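Local structure of amidase (Bacillus anthracis, 5EWQ) at residues Lys313-Gln324 with Gly444-Glu455. The protein probably hydrolyses the amide bonds of carboxylic acid amides, releasing ammonia or an amine. Numbering follows the deposited sequence.
Sequences KKIGLLFSVDQQ and GLDALVMINNEE
Strands 314-317 and 447-451 pair in parallel in the large mixed sheet of the amidase fold, where 345-347, at the sheet edge within this chain, lies beside 314-317, and 479-485 lies beside 447-451. The bridges Ile315-Ala447, Gly316-Leu448 and Leu317-Val449 define the register. The ladder steps from Asp446 N to Lys314 O, then from Gly316 N to Ala447 O (2.9 Å, in the carbonyl plane), Val449 N to Gly316 O, and Leu318 N to Val449 O. At its start the Asp446 side chain extends the pattern: Asp446 OD2 accepts Lys314 N at 3.2 Å, on the anti side and 30° out of the carboxylate plane. Lys313 lays its methylene CD, not its ammonium, against that oxygen, because its chain bends away and NZ bonds Gly309 O. On the sheet face bearing Ile315, Leu317 and Val449, methyl Val449 CG1 meets Ile315 CG2 at 3.6 Å and lies beside Leu317 CG. The other face has Leu445 CD2 against Gly316 CA (3.6 Å), where the glycine offers bare backbone; farther along, Leu448 and Leu318 cross nearly at right angles, their CD2 methyls 3.7 Å apart. Past the strand, Phe319 takes chi1 64°, which sets CG between its own N and carbonyl carbon and places the ring beneath Ile451 CG1. That carbon sits over one ring face, 3.8 Å from the Phe319 centroid and 22° off the normal, a CH-pi contact, while Phe319 also touches Ile335 of helix 329-341. The ladder's bonds thus satisfy the backbone polar groups they join amid aliphatic side chains. Asp446 OD2 and Lys314 NZ, 4.6 Å apart, are too distant for direct ion pairing; the lysine may partly offset the crowding of Asp446 OD1 by Glu493 OE1, leaving the net effect on ionisation open.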
loop_
_atom_site.group_PDB
_atom_site.type_symbol
_atom_site.label_atom_id
_atom_site.label_comp_id
_atom_site.label_asym_id
_atom_site.label_seq_id
_atom_site.Cartn_x
_atom_site.Cartn_y
_atom_site.Cartn_z
ATOM N N LYS A 313 -25.445 7.873 -7.263
ATOM C CA LYS A 313 -24.471 6.944 -7.827
ATOM C C LYS A 313 -25.046 5.537 -7.960
ATOM O O LYS A 313 -25.817 5.087 -7.114
ATOM C CB LYS A 313 -23.205 6.912 -6.969
ATOM C CG LYS A 313 -22.495 8.250 -6.852
ATOM C CD LYS A 313 -22.024 8.758 -8.205
ATOM C CE LYS A 313 -21.240 10.054 -8.069
ATOM N NZ LYS A 313 -22.058 11.140 -7.462
ATOM N N LYS A 314 -24.662 4.848 -9.031
ATOM C CA LYS A 314 -25.126 3.488 -9.277
ATOM C C LYS A 314 -24.004 2.482 -9.041
ATOM O O LYS A 314 -23.197 2.220 -9.932
ATOM C CB LYS A 314 -25.658 3.353 -10.705
ATOM C CG LYS A 314 -26.601 4.466 -11.129
ATOM C CD LYS A 314 -27.069 4.273 -12.562
ATOM C CE LYS A 314 -27.804 5.501 -13.074
ATOM N NZ LYS A 314 -26.917 6.696 -13.110
ATOM N N ILE A 315 -23.958 1.923 -7.837
ATOM C CA ILE A 315 -22.906 0.977 -7.476
ATOM C C ILE A 315 -23.351 -0.466 -7.693
ATOM O O ILE A 315 -24.368 -0.901 -7.154
ATOM C CB ILE A 315 -22.461 1.146 -6.007
ATOM C CG1 ILE A 315 -21.771 2.497 -5.799
ATOM C CG2 ILE A 315 -21.523 0.024 -5.604
ATOM C CD1 ILE A 315 -22.707 3.619 -5.417
ATOM N N GLY A 316 -22.580 -1.204 -8.487
ATOM C CA GLY A 316 -22.863 -2.604 -8.741
ATOM C C GLY A 316 -22.160 -3.514 -7.754
ATOM O O GLY A 316 -20.935 -3.498 -7.643
ATOM N N LEU A 317 -22.941 -4.314 -7.036
ATOM C CA LEU A 317 -22.399 -5.205 -6.017
ATOM C C LEU A 317 -21.737 -6.435 -6.631
ATOM O O LEU A 317 -22.271 -7.041 -7.559
ATOM C CB LEU A 317 -23.498 -5.639 -5.045
ATOM C CG LEU A 317 -23.801 -4.734 -3.847
ATOM C CD1 LEU A 317 -24.287 -3.358 -4.277
ATOM C CD2 LEU A 317 -24.820 -5.401 -2.941
ATOM N N LEU A 318 -20.571 -6.794 -6.103
ATOM C CA LEU A 318 -19.852 -7.977 -6.562
ATOM C C LEU A 318 -19.922 -9.087 -5.520
ATOM O O LEU A 318 -19.161 -10.053 -5.571
ATOM C CB LEU A 318 -18.394 -7.635 -6.873
ATOM C CG LEU A 318 -18.180 -6.545 -7.925
ATOM C CD1 LEU A 318 -16.701 -6.374 -8.235
ATOM C CD2 LEU A 318 -18.968 -6.863 -9.185
ATOM N N PHE A 319 -20.842 -8.937 -4.572
ATOM C CA PHE A 319 -21.035 -9.933 -3.525
ATOM C C PHE A 319 -22.515 -10.119 -3.220
ATOM O O PHE A 319 -23.323 -9.217 -3.442
ATOM C CB PHE A 319 -20.280 -9.533 -2.252
ATOM C CG PHE A 319 -20.783 -8.265 -1.616
ATOM C CD1 PHE A 319 -20.274 -7.034 -1.995
ATOM C CD2 PHE A 319 -21.758 -8.305 -0.631
ATOM C CE1 PHE A 319 -20.732 -5.867 -1.409
ATOM C CE2 PHE A 319 -22.221 -7.143 -0.044
ATOM C CZ PHE A 319 -21.707 -5.923 -0.433
ATOM N N SER A 320 -22.864 -11.294 -2.706
ATOM C CA SER A 320 -24.240 -11.583 -2.319
ATOM C C SER A 320 -24.323 -11.900 -0.830
ATOM O O SER A 320 -23.598 -12.758 -0.329
ATOM C CB SER A 320 -24.799 -12.742 -3.144
ATOM O OG SER A 320 -23.949 -13.874 -3.071
ATOM N N VAL A 321 -25.210 -11.198 -0.132
ATOM C CA VAL A 321 -25.354 -11.349 1.313
ATOM C C VAL A 321 -25.891 -12.728 1.688
ATOM O O VAL A 321 -25.441 -13.336 2.659
ATOM C CB VAL A 321 -26.287 -10.266 1.894
ATOM C CG1 VAL A 321 -26.416 -10.420 3.403
ATOM C CG2 VAL A 321 -25.772 -8.882 1.541
ATOM N N ASP A 322 -26.849 -13.219 0.908
ATOM C CA ASP A 322 -27.494 -14.496 1.191
ATOM C C ASP A 322 -26.528 -15.672 1.071
ATOM O O ASP A 322 -26.597 -16.624 1.850
ATOM C CB ASP A 322 -28.686 -14.707 0.254
ATOM N N GLN A 323 -25.627 -15.601 0.097
ATOM C CA GLN A 323 -24.681 -16.685 -0.149
ATOM C C GLN A 323 -23.458 -16.561 0.758
ATOM O O GLN A 323 -22.593 -17.437 0.776
ATOM C CB GLN A 323 -24.255 -16.695 -1.619
ATOM C CG GLN A 323 -23.697 -18.022 -2.108
ATOM C CD GLN A 323 -23.282 -17.977 -3.565
ATOM O OE1 GLN A 323 -23.055 -16.904 -4.125
ATOM N NE2 GLN A 323 -23.187 -19.145 -4.190
ATOM N N GLN A 324 -23.397 -15.471 1.515
ATOM C CA GLN A 324 -22.276 -15.228 2.413
ATOM C C GLN A 324 -22.373 -16.112 3.652
ATOM O O GLN A 324 -23.466 -16.509 4.056
ATOM C CB GLN A 324 -22.224 -13.755 2.821
ATOM C CG GLN A 324 -20.827 -13.242 3.110
ATOM C CD GLN A 324 -19.979 -13.149 1.859
ATOM O OE1 GLN A 324 -20.191 -12.277 1.017
ATOM N NE2 GLN A 324 -19.017 -14.054 1.726
ATOM N N GLY A 444 -24.036 1.876 -17.334
ATOM C CA GLY A 444 -24.031 3.168 -16.669
ATOM C C GLY A 444 -23.744 3.149 -15.179
ATOM O O GLY A 444 -24.113 4.080 -14.462
ATOM N N LEU A 445 -23.084 2.096 -14.709
ATOM C CA LEU A 445 -22.718 2.000 -13.299
ATOM C C LEU A 445 -21.497 2.863 -13.006
ATOM O O LEU A 445 -20.515 2.837 -13.748
ATOM C CB LEU A 445 -22.446 0.548 -12.905
ATOM C CG LEU A 445 -23.623 -0.331 -12.468
ATOM C CD1 LEU A 445 -24.754 -0.328 -13.483
ATOM C CD2 LEU A 445 -23.139 -1.747 -12.230
ATOM N N ASP A 446 -21.561 3.627 -11.921
ATOM C CA ASP A 446 -20.474 4.530 -11.562
ATOM C C ASP A 446 -19.291 3.789 -10.945
ATOM O O ASP A 446 -18.137 4.162 -11.164
ATOM C CB ASP A 446 -20.978 5.609 -10.601
ATOM C CG ASP A 446 -21.883 6.616 -11.284
ATOM O OD1 ASP A 446 -21.531 7.076 -12.392
ATOM O OD2 ASP A 446 -22.947 6.942 -10.720
ATOM N N ALA A 447 -19.578 2.741 -10.178
ATOM C CA ALA A 447 -18.526 1.971 -9.521
ATOM C C ALA A 447 -18.995 0.574 -9.132
ATOM O O ALA A 447 -20.192 0.297 -9.089
ATOM C CB ALA A 447 -18.019 2.714 -8.293
ATOM N N LEU A 448 -18.035 -0.302 -8.851
ATOM C CA LEU A 448 -18.320 -1.662 -8.408
ATOM C C LEU A 448 -17.667 -1.924 -7.054
ATOM O O LEU A 448 -16.481 -1.655 -6.872
ATOM C CB LEU A 448 -17.825 -2.681 -9.438
ATOM C CG LEU A 448 -18.835 -3.273 -10.424
ATOM C CD1 LEU A 448 -19.654 -2.188 -11.100
ATOM C CD2 LEU A 448 -18.117 -4.122 -11.463
ATOM N N VAL A 449 -18.439 -2.450 -6.109
ATOM C CA VAL A 449 -17.920 -2.716 -4.771
ATOM C C VAL A 449 -17.776 -4.219 -4.520
ATOM O O VAL A 449 -18.595 -5.020 -4.971
ATOM C CB VAL A 449 -18.821 -2.079 -3.681
ATOM C CG1 VAL A 449 -20.199 -2.727 -3.664
ATOM C CG2 VAL A 449 -18.161 -2.168 -2.311
HETATM N N MSE A 450 -16.714 -4.596 -3.814
HETATM C CA MSE A 450 -16.449 -5.998 -3.513
HETATM C C MSE A 450 -16.094 -6.180 -2.042
HETATM O O MSE A 450 -15.810 -5.210 -1.340
HETATM C CB MSE A 450 -15.314 -6.529 -4.388
HETATM C CG MSE A 450 -13.932 -6.308 -3.792
HETATM SE SE MSE A 450 -12.476 -6.754 -5.006
HETATM C CE MSE A 450 -12.492 -5.129 -6.076
ATOM N N ILE A 451 -16.115 -7.426 -1.581
ATOM C CA ILE A 451 -15.661 -7.749 -0.234
ATOM C C ILE A 451 -14.223 -8.256 -0.280
ATOM O O ILE A 451 -13.930 -9.244 -0.954
ATOM C CB ILE A 451 -16.557 -8.806 0.435
ATOM C CG1 ILE A 451 -17.976 -8.263 0.616
ATOM C CG2 ILE A 451 -15.977 -9.224 1.776
ATOM C CD1 ILE A 451 -18.905 -9.214 1.339
ATOM N N ASN A 452 -13.336 -7.569 0.438
ATOM C CA ASN A 452 -11.909 -7.888 0.448
ATOM C C ASN A 452 -11.309 -7.905 -0.956
ATOM O O ASN A 452 -11.488 -6.962 -1.725
ATOM C CB ASN A 452 -11.663 -9.229 1.144
ATOM C CG ASN A 452 -12.084 -9.215 2.601
ATOM O OD1 ASN A 452 -12.119 -8.162 3.238
ATOM N ND2 ASN A 452 -12.403 -10.387 3.136
ATOM N N ASN A 453 -10.604 -8.981 -1.291
ATOM C CA ASN A 453 -9.920 -9.065 -2.578
ATOM C C ASN A 453 -10.440 -10.192 -3.469
ATOM O O ASN A 453 -9.665 -10.866 -4.149
ATOM C CB ASN A 453 -8.415 -9.237 -2.362
ATOM C CG ASN A 453 -8.071 -10.530 -1.650
ATOM O OD1 ASN A 453 -8.850 -11.032 -0.838
ATOM N ND2 ASN A 453 -6.902 -11.080 -1.954
ATOM N N GLU A 454 -11.755 -10.381 -3.479
ATOM C CA GLU A 454 -12.362 -11.477 -4.226
ATOM C C GLU A 454 -12.357 -11.241 -5.736
ATOM O O GLU A 454 -12.283 -12.191 -6.516
ATOM C CB GLU A 454 -13.794 -11.714 -3.740
ATOM C CG GLU A 454 -13.881 -12.179 -2.296
ATOM C CD GLU A 454 -15.310 -12.299 -1.805
ATOM O OE1 GLU A 454 -16.239 -12.023 -2.593
ATOM O OE2 GLU A 454 -15.504 -12.667 -0.626
ATOM N N GLU A 455 -12.435 -9.978 -6.148
ATOM C CA GLU A 455 -12.471 -9.646 -7.571
ATOM C C GLU A 455 -11.465 -8.555 -7.930
ATOM O O GLU A 455 -11.847 -7.423 -8.224
ATOM C CB GLU A 455 -13.880 -9.203 -7.981
ATOM C CG GLU A 455 -14.973 -10.218 -7.686
ATOM C CD GLU A 455 -14.816 -11.499 -8.481
ATOM O OE1 GLU A 455 -14.291 -11.440 -9.613
ATOM O OE2 GLU A 455 -15.217 -12.568 -7.972
#